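Long-range contacts in AxyAgu115A (Amphibacillus xylanus NBRC 15112, PDB 6NPS), which probably acts as an alpha-glucuronidase of glycoside hydrolase family 115, removing glucuronic acid side groups from arabinoglucuronoxylan: residues D385-N389 / G416-Y420; L390-P394 / M437-V443; W585-N591 / K651-S656; P522-N526 / E638-F642. The protein carries 3 engineered substitutions. All coordinates share one frame; numbering follows the deposited sequence.

Contact 1. Residues D385-N389 / G416-Y420; sequences DNHGN and GPVSY
A cis peptide bond joins G416 to P417, and the carbonyl of this unusual linkage is what H387 seizes: H387 NE2 donates to G416 O at 2.8 Å with an N-H...O angle of 162°. The oxygen lies in the plane of the imidazole, so the N-H is aimed well, although the ring nitrogen comes in tilted from the carbonyl plane. P417 follows closely, its CD 3.4 Å from H387 NE2. Histidine suits the place because its flat ring can be packed obliquely against Y420 while its edge still offers a donor.

Y420 holds the same loop at a second point. Its CG is placed between its own backbone N and carbonyl carbon (chi1 54°), which carries the ring across so that Y420 OH donates to N386 O at 2.7 Å. The two rings are inclined at 45°, with H387 ND1 3.7 Å from Y420 CE1. R521 adds a cation-pi contact to the tyrosine, and W906 meets the histidine ring.

D385 shapes the loop these groups grip. D385 OD1 accepts from H387 N at 2.9 Å, an Asx turn, and from N389 N at 3.1 Å, the two arriving from opposite faces of the carboxylate. At G388 the backbone angles would press a CB against the carbonyl O of H387, which explains the glycine. N386 OD1 bonds to the hydroxyl of Y353, and the N386 side chain comes within about 3 Å of a glycerol, probably from the crystallisation liquor. Both segments follow parallel strands, 379-383 and 405-410, as expected of loops bordering the pocket of a TIM-barrel glycoside hydrolase.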
loop_
_atom_site.group_PDB
_atom_site.type_symbol
_atom_site.label_atom_id
_atom_site.label_comp_id
_atom_site.label_asym_id
_atom_site.label_seq_id
_atom_site.Cartn_x
_atom_site.Cartn_y
_atom_site.Cartn_z
ATOM N N ASP A 385 24.536 -9.226 21.063
ATOM C CA ASP A 385 24.308 -8.182 20.089
ATOM C C ASP A 385 23.105 -7.307 20.453
ATOM O O ASP A 385 22.571 -6.623 19.575
ATOM C CB ASP A 385 24.125 -8.792 18.698
ATOM C CG ASP A 385 22.879 -9.694 18.594
ATOM O OD1 ASP A 385 22.152 -9.942 19.594
ATOM O OD2 ASP A 385 22.612 -10.166 17.470
ATOM N N ASN A 386 22.654 -7.348 21.714
ATOM C CA ASN A 386 21.562 -6.556 22.275
ATOM C C ASN A 386 20.246 -7.237 21.937
ATOM O O ASN A 386 19.199 -6.789 22.402
ATOM C CB ASN A 386 21.569 -5.072 21.828
ATOM C CG ASN A 386 22.779 -4.329 22.382
ATOM O OD1 ASN A 386 22.989 -4.334 23.597
ATOM N ND2 ASN A 386 23.584 -3.721 21.516
ATOM N N HIS A 387 20.277 -8.348 21.201
ATOM C CA HIS A 387 19.069 -9.065 20.836
ATOM C C HIS A 387 19.127 -10.524 21.228
ATOM O O HIS A 387 18.286 -11.303 20.783
ATOM C CB HIS A 387 18.816 -8.890 19.351
ATOM C CG HIS A 387 18.441 -7.480 19.038
ATOM N ND1 HIS A 387 17.129 -7.076 18.903
ATOM C CD2 HIS A 387 19.202 -6.365 18.937
ATOM C CE1 HIS A 387 17.097 -5.775 18.693
ATOM N NE2 HIS A 387 18.344 -5.311 18.720
ATOM N N GLY A 388 20.096 -10.907 22.054
ATOM C CA GLY A 388 20.126 -12.257 22.562
ATOM C C GLY A 388 20.958 -13.226 21.753
ATOM O O GLY A 388 20.900 -14.441 22.019
ATOM N N ASN A 389 21.762 -12.730 20.820
ATOM C CA ASN A 389 22.691 -13.539 20.039
ATOM C C ASN A 389 24.100 -13.163 20.471
ATOM O O ASN A 389 24.468 -11.988 20.403
ATOM C CB ASN A 389 22.508 -13.279 18.546
ATOM C CG ASN A 389 21.065 -13.398 18.133
ATOM O OD1 ASN A 389 20.489 -14.517 18.151
ATOM N ND2 ASN A 389 20.450 -12.261 17.762
ATOM N N GLY A 416 18.260 0.058 18.578
ATOM C CA GLY A 416 17.901 -0.482 17.272
ATOM C C GLY A 416 18.089 -1.992 17.119
ATOM O O GLY A 416 18.776 -2.627 17.923
ATOM N N PRO A 417 17.491 -2.604 16.058
ATOM C CA PRO A 417 16.597 -1.935 15.080
ATOM C C PRO A 417 15.239 -1.528 15.656
ATOM O O PRO A 417 14.656 -0.579 15.157
ATOM C CB PRO A 417 16.397 -3.010 13.973
ATOM C CG PRO A 417 17.538 -3.928 14.111
ATOM C CD PRO A 417 17.857 -3.964 15.602
ATOM N N VAL A 418 14.717 -2.271 16.631
ATOM C CA VAL A 418 13.444 -1.993 17.309
ATOM C C VAL A 418 13.636 -2.373 18.782
ATOM O O VAL A 418 14.068 -3.495 19.087
ATOM C CB VAL A 418 12.238 -2.808 16.750
ATOM C CG1 VAL A 418 10.879 -2.301 17.376
ATOM C CG2 VAL A 418 12.192 -2.807 15.193
ATOM N N SER A 419 13.231 -1.490 19.680
ATOM C CA SER A 419 13.340 -1.773 21.102
ATOM C C SER A 419 12.370 -2.882 21.486
ATOM O O SER A 419 11.392 -3.158 20.789
ATOM C CB SER A 419 13.050 -0.521 21.936
ATOM O OG SER A 419 13.882 0.563 21.535
ATOM N N TYR A 420 12.667 -3.543 22.604
ATOM C CA TYR A 420 11.724 -4.481 23.193
ATOM C C TYR A 420 11.813 -4.327 24.702
ATOM O O TYR A 420 12.852 -4.615 25.338
ATOM C CB TYR A 420 11.969 -5.924 22.736
ATOM C CG TYR A 420 13.354 -6.469 22.941
ATOM C CD1 TYR A 420 14.413 -6.111 22.099
ATOM C CD2 TYR A 420 13.581 -7.406 23.937
ATOM C CE1 TYR A 420 15.679 -6.625 22.308
ATOM C CE2 TYR A 420 14.834 -7.926 24.160
ATOM C CZ TYR A 420 15.873 -7.546 23.340
ATOM O OH TYR A 420 17.106 -8.095 23.584
#

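Contact 2. Residues L390-P394 / M437-V443; sequences LRTLP and MAYDFGV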
loop_
_atom_site.group_PDB
_atom_site.type_symbol
_atom_site.label_atom_id
_atom_site.label_comp_id
_atom_site.label_asym_id
_atom_site.label_seq_id
_atom_site.Cartn_x
_atom_site.Cartn_y
_atom_site.Cartn_z
ATOM N N LEU A 390 24.876 -14.143 20.930
ATOM C CA LEU A 390 26.261 -13.841 21.278
ATOM C C LEU A 390 26.992 -13.245 20.084
ATOM O O LEU A 390 26.579 -13.393 18.930
ATOM C CB LEU A 390 27.009 -15.090 21.733
ATOM C CG LEU A 390 26.309 -15.925 22.812
ATOM C CD1 LEU A 390 27.230 -17.066 23.289
ATOM C CD2 LEU A 390 25.832 -15.084 24.007
ATOM N N ARG A 391 28.104 -12.582 20.390
ATOM C CA ARG A 391 29.056 -12.110 19.399
ATOM C C ARG A 391 30.296 -12.997 19.449
ATOM O O ARG A 391 30.172 -14.227 19.483
ATOM C CB ARG A 391 29.375 -10.620 19.669
ATOM C CG ARG A 391 28.110 -9.740 19.558
ATOM C CD ARG A 391 28.428 -8.259 19.902
ATOM N NE ARG A 391 29.345 -7.725 18.914
ATOM C CZ ARG A 391 29.921 -6.530 18.986
ATOM N NH1 ARG A 391 29.687 -5.732 20.026
ATOM N NH2 ARG A 391 30.744 -6.140 18.021
ATOM N N THR A 392 31.489 -12.418 19.433
ATOM C CA THR A 392 32.673 -13.266 19.487
ATOM C C THR A 392 32.873 -13.806 20.896
ATOM O O THR A 392 32.326 -13.291 21.880
ATOM C CB THR A 392 33.925 -12.530 19.052
ATOM O OG1 THR A 392 34.210 -11.502 20.003
ATOM C CG2 THR A 392 33.719 -11.946 17.665
ATOM N N LEU A 393 33.654 -14.875 20.975
ATOM C CA LEU A 393 33.835 -15.647 22.191
ATOM C C LEU A 393 35.315 -15.996 22.287
ATOM O O LEU A 393 36.039 -15.935 21.284
ATOM C CB LEU A 393 32.961 -16.914 22.137
ATOM C CG LEU A 393 31.430 -16.701 22.168
ATOM C CD1 LEU A 393 30.721 -18.049 21.947
ATOM C CD2 LEU A 393 30.927 -16.015 23.487
ATOM N N PRO A 394 35.792 -16.393 23.466
ATOM C CA PRO A 394 37.232 -16.657 23.611
ATOM C C PRO A 394 37.722 -17.801 22.716
ATOM O O PRO A 394 37.113 -18.874 22.654
ATOM C CB PRO A 394 37.378 -17.006 25.096
ATOM C CG PRO A 394 36.189 -16.354 25.760
ATOM C CD PRO A 394 35.082 -16.512 24.752
ATOM N N MET A 437 26.554 -22.174 25.225
ATOM C CA MET A 437 27.682 -22.001 24.320
ATOM C C MET A 437 28.734 -21.055 24.911
ATOM O O MET A 437 29.946 -21.286 24.770
ATOM C CB MET A 437 27.188 -21.472 22.989
ATOM C CG MET A 437 28.243 -21.515 21.938
ATOM S SD MET A 437 27.526 -21.049 20.371
ATOM C CE MET A 437 28.923 -21.219 19.283
ATOM N N ALA A 438 28.295 -19.979 25.561
ATOM C CA ALA A 438 29.246 -19.056 26.191
ATOM C C ALA A 438 30.058 -19.763 27.269
ATOM O O ALA A 438 31.288 -19.606 27.349
ATOM C CB ALA A 438 28.488 -17.878 26.781
ATOM N N TYR A 439 29.402 -20.617 28.067
ATOM C CA TYR A 439 30.134 -21.406 29.057
ATOM C C TYR A 439 31.105 -22.373 28.396
ATOM O O TYR A 439 32.241 -22.540 28.851
ATOM C CB TYR A 439 29.137 -22.162 29.934
ATOM C CG TYR A 439 29.725 -22.781 31.169
ATOM C CD1 TYR A 439 30.367 -24.013 31.112
ATOM C CD2 TYR A 439 29.629 -22.142 32.401
ATOM C CE1 TYR A 439 30.903 -24.608 32.273
ATOM C CE2 TYR A 439 30.153 -22.716 33.540
ATOM C CZ TYR A 439 30.789 -23.947 33.468
ATOM O OH TYR A 439 31.299 -24.519 34.605
ATOM N N ASP A 440 30.659 -23.046 27.333
ATOM C CA ASP A 440 31.516 -23.970 26.595
ATOM C C ASP A 440 32.756 -23.279 26.036
ATOM O O ASP A 440 33.807 -23.908 25.886
ATOM C CB ASP A 440 30.732 -24.612 25.444
ATOM C CG ASP A 440 29.551 -25.524 25.927
ATOM O OD1 ASP A 440 29.529 -25.949 27.120
ATOM O OD2 ASP A 440 28.638 -25.818 25.080
ATOM N N PHE A 441 32.647 -22.019 25.655
ATOM C CA PHE A 441 33.819 -21.298 25.179
ATOM C C PHE A 441 34.628 -20.674 26.326
ATOM O O PHE A 441 35.513 -19.851 26.066
ATOM C CB PHE A 441 33.413 -20.196 24.200
ATOM C CG PHE A 441 33.196 -20.674 22.767
ATOM C CD1 PHE A 441 32.047 -21.372 22.433
ATOM C CD2 PHE A 441 34.140 -20.393 21.771
ATOM C CE1 PHE A 441 31.817 -21.789 21.125
ATOM C CE2 PHE A 441 33.937 -20.795 20.470
ATOM C CZ PHE A 441 32.760 -21.492 20.140
ATOM N N GLY A 442 34.308 -20.996 27.574
ATOM C CA GLY A 442 35.106 -20.530 28.686
ATOM C C GLY A 442 34.695 -19.189 29.247
ATOM O O GLY A 442 35.523 -18.520 29.864
ATOM N N VAL A 443 33.443 -18.780 29.081
ATOM C CA VAL A 443 32.934 -17.545 29.683
ATOM C C VAL A 443 32.257 -17.938 30.984
ATOM O O VAL A 443 31.072 -18.288 31.000
ATOM C CB VAL A 443 31.958 -16.806 28.769
ATOM C CG1 VAL A 443 31.492 -15.476 29.469
ATOM C CG2 VAL A 443 32.634 -16.474 27.441
#
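L393 lays its CD1 methyl over one face of the F441 ring, 3.8 Å from the centroid and 20° off the normal, a CH-pi contact displaced toward the rim. The two side chains cross at about a right angle, and L393 CB backs up the methyl over CG and CD2. P394 O meets the edge of the same ring, 3.5 Å from F441 CD2. Beside this, P394 CD packs on V443 CG2 at 3.6 Å, while L390 CD1 touches A438 CB at 3.8 Å, where alanine's small methyl lets the loop come close to the helix.

What aims F441 and V443 at the loop is the end of helix 428-440, which follows strand 405-410 in the TIM barrel. A Schellman motif closes it: V443 N bonds to A438 O at 2.9 Å and G442 N to Y439 O, with G442 taking the positive phi (89°) that glycine tolerates. F441, its CG anti to the carbonyl carbon (chi1 -83°), thus swings toward L393. With an alanine here the ring would be lost, and L393 CD1 is likely to be left without a face to rest on, beside a gap next to P394.

Farther out, M407 touches L390, L393 and V443, and L382 touches P394 and V443, so barrel strands back the apolar cluster. The loop itself is fixed by Q434, which accepts from L390 N, by a backbone bond between L393 and V872, and by E357, which holds both R391 and T392.

Contact 3. Residues W585-N591 / K651-S656; sequences WLLNGKN and KNPVLS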
loop_
_atom_site.group_PDB
_atom_site.type_symbol
_atom_site.label_atom_id
_atom_site.label_comp_id
_atom_site.label_asym_id
_atom_site.label_seq_id
_atom_site.Cartn_x
_atom_site.Cartn_y
_atom_site.Cartn_z
ATOM N N TRP A 585 -2.812 -7.822 15.208
ATOM C CA TRP A 585 -2.115 -7.551 13.955
ATOM C C TRP A 585 -2.409 -8.598 12.888
ATOM O O TRP A 585 -2.438 -8.276 11.701
ATOM C CB TRP A 585 -0.617 -7.475 14.207
ATOM C CG TRP A 585 -0.206 -6.172 14.877
ATOM C CD1 TRP A 585 0.362 -6.030 16.109
ATOM C CD2 TRP A 585 -0.308 -4.863 14.316
ATOM N NE1 TRP A 585 0.628 -4.701 16.352
ATOM C CE2 TRP A 585 0.221 -3.961 15.272
ATOM C CE3 TRP A 585 -0.799 -4.363 13.087
ATOM C CZ2 TRP A 585 0.284 -2.577 15.054
ATOM C CZ3 TRP A 585 -0.745 -2.992 12.868
ATOM C CH2 TRP A 585 -0.194 -2.108 13.848
ATOM N N LEU A 586 -2.504 -9.869 13.282
ATOM C CA LEU A 586 -2.838 -10.926 12.345
ATOM C C LEU A 586 -4.236 -10.718 11.763
ATOM O O LEU A 586 -4.428 -10.869 10.553
ATOM C CB LEU A 586 -2.736 -12.284 13.035
ATOM C CG LEU A 586 -1.313 -12.680 13.432
ATOM C CD1 LEU A 586 -1.401 -13.895 14.339
ATOM C CD2 LEU A 586 -0.508 -12.986 12.237
ATOM N N LEU A 587 -5.216 -10.365 12.606
ATOM C CA LEU A 587 -6.548 -9.998 12.101
ATOM C C LEU A 587 -6.504 -8.769 11.207
ATOM O O LEU A 587 -7.281 -8.659 10.244
ATOM C CB LEU A 587 -7.516 -9.759 13.283
ATOM C CG LEU A 587 -7.868 -10.998 14.092
ATOM C CD1 LEU A 587 -8.565 -10.563 15.343
ATOM C CD2 LEU A 587 -8.838 -12.008 13.279
ATOM N N ASN A 588 -5.669 -7.777 11.552
ATOM C CA ASN A 588 -5.535 -6.602 10.703
ATOM C C ASN A 588 -5.015 -6.994 9.318
ATOM O O ASN A 588 -5.432 -6.415 8.298
ATOM C CB ASN A 588 -4.600 -5.575 11.400
ATOM C CG ASN A 588 -4.498 -4.238 10.671
ATOM O OD1 ASN A 588 -3.476 -3.551 10.793
ATOM N ND2 ASN A 588 -5.554 -3.831 9.965
ATOM N N GLY A 589 -4.083 -7.944 9.265
ATOM C CA GLY A 589 -3.636 -8.456 7.976
ATOM C C GLY A 589 -4.762 -9.099 7.168
ATOM O O GLY A 589 -4.887 -8.852 5.972
ATOM N N LYS A 590 -5.604 -9.910 7.811
ATOM C CA LYS A 590 -6.755 -10.474 7.091
ATOM C C LYS A 590 -7.729 -9.385 6.662
ATOM O O LYS A 590 -8.250 -9.427 5.538
ATOM C CB LYS A 590 -7.468 -11.506 7.957
ATOM C CG LYS A 590 -6.620 -12.756 8.263
ATOM C CD LYS A 590 -7.386 -13.696 9.218
ATOM C CE LYS A 590 -8.677 -14.068 8.600
ATOM N NZ LYS A 590 -8.795 -15.530 8.648
ATOM N N ASN A 591 -7.941 -8.379 7.531
ATOM C CA ASN A 591 -8.854 -7.277 7.237
ATOM C C ASN A 591 -8.406 -6.521 6.000
ATOM O O ASN A 591 -9.189 -6.285 5.067
ATOM C CB ASN A 591 -8.925 -6.334 8.451
ATOM C CG ASN A 591 -9.452 -4.939 8.090
ATOM O OD1 ASN A 591 -8.706 -3.944 8.160
ATOM N ND2 ASN A 591 -10.731 -4.860 7.682
ATOM N N LYS A 651 2.244 3.838 15.636
ATOM C CA LYS A 651 0.913 3.956 15.049
ATOM C C LYS A 651 0.096 2.691 15.258
ATOM O O LYS A 651 0.602 1.564 15.167
ATOM C CB LYS A 651 0.989 4.281 13.552
ATOM C CG LYS A 651 1.503 5.712 13.294
ATOM C CD LYS A 651 1.753 5.960 11.818
ATOM C CE LYS A 651 2.354 7.369 11.611
ATOM N NZ LYS A 651 3.764 7.477 12.100
ATOM N N ASN A 652 -1.193 2.905 15.505
ATOM C CA ASN A 652 -2.147 1.817 15.666
ATOM C C ASN A 652 -2.477 1.153 14.321
ATOM O O ASN A 652 -2.192 1.711 13.249
ATOM C CB ASN A 652 -3.414 2.373 16.315
ATOM C CG ASN A 652 -3.287 2.470 17.814
ATOM O OD1 ASN A 652 -2.524 1.720 18.413
ATOM N ND2 ASN A 652 -4.019 3.390 18.427
ATOM N N PRO A 653 -3.091 -0.034 14.349
ATOM C CA PRO A 653 -3.600 -0.638 13.097
ATOM C C PRO A 653 -4.563 0.301 12.402
ATOM O O PRO A 653 -5.364 0.986 13.045
ATOM C CB PRO A 653 -4.333 -1.904 13.572
ATOM C CG PRO A 653 -3.788 -2.176 14.945
ATOM C CD PRO A 653 -3.359 -0.873 15.539
ATOM N N VAL A 654 -4.472 0.350 11.079
ATOM C CA VAL A 654 -5.421 1.104 10.279
ATOM C C VAL A 654 -6.496 0.119 9.811
ATOM O O VAL A 654 -6.171 -0.946 9.268
ATOM C CB VAL A 654 -4.732 1.772 9.081
ATOM C CG1 VAL A 654 -5.789 2.480 8.179
ATOM C CG2 VAL A 654 -3.670 2.783 9.555
ATOM N N LEU A 655 -7.762 0.447 10.037
ATOM C CA LEU A 655 -8.846 -0.483 9.700
ATOM C C LEU A 655 -9.331 -0.184 8.294
ATOM O O LEU A 655 -9.506 0.985 7.935
ATOM C CB LEU A 655 -10.034 -0.326 10.647
ATOM C CG LEU A 655 -9.693 -0.361 12.133
ATOM C CD1 LEU A 655 -10.964 -0.142 12.907
ATOM C CD2 LEU A 655 -9.088 -1.707 12.446
ATOM N N SER A 656 -9.606 -1.232 7.516
ATOM C CA SER A 656 -10.136 -1.047 6.171
ATOM C C SER A 656 -11.591 -1.477 6.190
ATOM O O SER A 656 -11.901 -2.545 6.721
ATOM C CB SER A 656 -9.375 -1.887 5.154
ATOM O OG SER A 656 -8.024 -1.464 5.022
HETATM O O HOH W 1 -2.469 -1.353 9.686
HETATM O O HOH W 2 -6.303 -2.240 6.886
#
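N591 OD1 is gripped by S656 N, 2.9 Å away on a lone pair in the carbonyl plane, and by a proton of water 2. The other end of the same amide completes a ring: N591 ND2 donates to S656 O at 2.8 Å, almost straight at 171°. Asparagine thus offers the strand an acceptor and a donor, as a partner peptide would, and its ND2 has a further acceptor in A602 O. A leucine in its place would probably leave both S656 N and S656 O without these mates, and water 2 with one acceptor fewer.

One helical turn earlier N588 does related work. With CG anti to the backbone N (chi1 -174°) it extends toward 651-656, and N588 ND2 reaches V654 O at 3.0 Å from above the carbonyl plane. Water 1 links N588 OD1 with V654 N, so both polar atoms of the V654 backbone are answered; water 2 adds a second donor to V654 O. A turn further back, W585 supplies a flat surface for a rigid proline: P653 CG sits over the six-membered ring, 3.9 Å from its centroid.

W585, N588 and N591 therefore form one stripe of helix 564-596, laid along 651-656: a helix packed against a strand that pairs antiparallel, at L655, with a strand of the second subunit, so that the beta ladder spans the dimer interface.

Contact 4. Residues P522-N526 / E638-F642; sequences PEAMN and EHIGF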
loop_
_atom_site.group_PDB
_atom_site.type_symbol
_atom_site.label_atom_id
_atom_site.label_comp_id
_atom_site.label_asym_id
_atom_site.label_seq_id
_atom_site.Cartn_x
_atom_site.Cartn_y
_atom_site.Cartn_z
ATOM N N PRO A 522 6.946 -7.860 20.470
ATOM C CA PRO A 522 5.691 -7.075 20.402
ATOM C C PRO A 522 5.756 -5.758 19.636
ATOM O O PRO A 522 4.900 -5.515 18.778
ATOM C CB PRO A 522 5.398 -6.819 21.888
ATOM C CG PRO A 522 5.961 -7.975 22.583
ATOM C CD PRO A 522 7.128 -8.485 21.797
ATOM N N GLU A 523 6.705 -4.876 19.972
ATOM C CA GLU A 523 6.772 -3.564 19.343
ATOM C C GLU A 523 7.028 -3.681 17.847
ATOM O O GLU A 523 6.636 -2.799 17.070
ATOM C CB GLU A 523 7.886 -2.721 20.011
ATOM C CG GLU A 523 7.624 -2.373 21.476
ATOM C CD GLU A 523 8.221 -3.393 22.498
ATOM O OE1 GLU A 523 8.346 -4.625 22.153
ATOM O OE2 GLU A 523 8.547 -2.937 23.652
ATOM N N ALA A 524 7.705 -4.746 17.430
ATOM C CA ALA A 524 8.012 -4.983 16.029
ATOM C C ALA A 524 6.901 -5.738 15.289
ATOM O O ALA A 524 7.027 -5.965 14.093
ATOM C CB ALA A 524 9.314 -5.801 15.910
ATOM N N MET A 525 5.910 -6.255 15.991
ATOM C CA MET A 525 4.824 -6.960 15.311
ATOM C C MET A 525 3.952 -5.939 14.585
ATOM O O MET A 525 3.807 -4.788 15.017
ATOM C CB MET A 525 4.036 -7.779 16.335
ATOM C CG MET A 525 2.982 -8.787 15.772
ATOM S SD MET A 525 3.429 -9.766 14.314
ATOM C CE MET A 525 1.839 -10.513 13.988
ATOM N N ASN A 526 3.476 -6.304 13.397
ATOM C CA ASN A 526 2.751 -5.340 12.599
ATOM C C ASN A 526 1.986 -6.084 11.519
ATOM O O ASN A 526 1.978 -7.311 11.467
ATOM C CB ASN A 526 3.684 -4.309 11.958
ATOM C CG ASN A 526 3.015 -2.945 11.806
ATOM O OD1 ASN A 526 2.018 -2.798 11.075
ATOM N ND2 ASN A 526 3.520 -1.947 12.544
ATOM N N GLU A 638 4.794 2.339 25.850
ATOM C CA GLU A 638 4.234 2.231 24.504
ATOM C C GLU A 638 4.803 1.000 23.846
ATOM O O GLU A 638 6.012 0.759 23.906
ATOM C CB GLU A 638 4.578 3.455 23.649
ATOM C CG GLU A 638 3.826 4.712 24.011
ATOM C CD GLU A 638 2.329 4.535 23.865
ATOM O OE1 GLU A 638 1.891 4.015 22.817
ATOM O OE2 GLU A 638 1.596 4.899 24.809
ATOM N N HIS A 639 3.928 0.208 23.202
ATOM C CA HIS A 639 4.380 -1.071 22.677
ATOM C C HIS A 639 3.716 -1.477 21.360
ATOM O O HIS A 639 3.955 -2.599 20.886
ATOM C CB HIS A 639 4.159 -2.150 23.731
ATOM C CG HIS A 639 2.761 -2.204 24.244
ATOM N ND1 HIS A 639 2.298 -1.375 25.243
ATOM C CD2 HIS A 639 1.705 -2.977 23.872
ATOM C CE1 HIS A 639 1.022 -1.637 25.470
ATOM N NE2 HIS A 639 0.642 -2.611 24.661
ATOM N N ILE A 640 2.918 -0.613 20.735
ATOM C CA ILE A 640 2.140 -0.988 19.556
ATOM C C ILE A 640 2.672 -0.254 18.338
ATOM O O ILE A 640 2.744 0.981 18.339
ATOM C CB ILE A 640 0.640 -0.721 19.768
ATOM C CG1 ILE A 640 0.078 -1.746 20.785
ATOM C CG2 ILE A 640 -0.153 -0.903 18.390
ATOM C CD1 ILE A 640 -1.329 -1.368 21.310
ATOM N N GLY A 641 2.998 -1.010 17.282
ATOM C CA GLY A 641 3.193 -0.417 15.953
ATOM C C GLY A 641 4.370 0.536 15.836
ATOM O O GLY A 641 4.246 1.588 15.198
ATOM N N PHE A 642 5.521 0.200 16.431
ATOM C CA PHE A 642 6.676 1.091 16.288
ATOM C C PHE A 642 7.016 1.230 14.810
ATOM O O PHE A 642 6.944 0.255 14.063
ATOM C CB PHE A 642 7.907 0.542 17.042
ATOM C CG PHE A 642 7.894 0.796 18.505
ATOM C CD1 PHE A 642 6.690 0.989 19.194
ATOM C CD2 PHE A 642 9.102 0.873 19.225
ATOM C CE1 PHE A 642 6.687 1.237 20.581
ATOM C CE2 PHE A 642 9.113 1.073 20.597
ATOM C CZ PHE A 642 7.916 1.273 21.286
HETATM O O HOH W 3 3.193 -3.827 17.612
HETATM O O HOH W 4 5.851 -2.404 14.330
HETATM O O HOH W 5 8.166 -0.672 24.458
HETATM O O HOH W 6 2.639 0.914 12.826
#
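Two irregular loops pass closely at E523 and H639, whose CA atoms are 4.8 Å apart, and one direct backbone bond joins the two segments: F642 N donates to E523 O at 3.3 Å, bent to 144° yet lying in the carbonyl plane. E523 CA adds a C-H...O contact to H639 O at 3.4 Å.

The side chain of E523 runs beside that of F642, both pointing the same way, with its aliphatic part over the ring. E523 CB stands above the centre, 3.8 Å from the centroid and 8° off the normal, and E523 CG comes within 3.7 Å of F642 CZ. The chain then bends at chi2 (92°), between the usual staggered positions, and carries the carboxylate beyond the ring to the backbone N-H of E421. Glutamate suits a site that needs methylenes to cover an aromatic face and an acceptor at its end. H639 turns its imidazole away, stacked on W422 and bonded to S637 and D616.

Waters fill in where the chains separate. Water 3 donates to P522 O and M525 O and accepts from G641 N, at 2.7 to 2.8 Å from the three. G641 takes the positive phi that favours glycine, and N526 ND2 lies 3.8 Å from G641 CA and donates to waters 4 and 6, the latter returning a proton to G641 O. P522 O also accepts from M525 N within its own segment. Apolar contact is thus concentrated on one ring face, while water answers much of the backbone polarity enclosed between the loops.

How the contacts relate
The contacts form a chain from the barrel to the subunit interface. Contacts 1 and 2, centres 19 Å apart, share one continuous loop, 385-394, and meet where D385 N packs 3.9 Å from R391 CG. Contact 1 touches contact 4, centres 14 Å apart, through Y420 CA and E523 OE1 at 3.5 Å. Contact 4 in turn abuts contact 3, centres 12 Å apart: K651 N probably bonds to G641 O, and W585 packs on N526. Contacts 2 and 3 lie 42 Å apart between centres. Contact 1, in loops after barrel strands 379-383 and 405-410, is the one most plausibly near the pocket; the glycerol by N386 is consistent with this but no proof. Contact 3 reaches the second subunit.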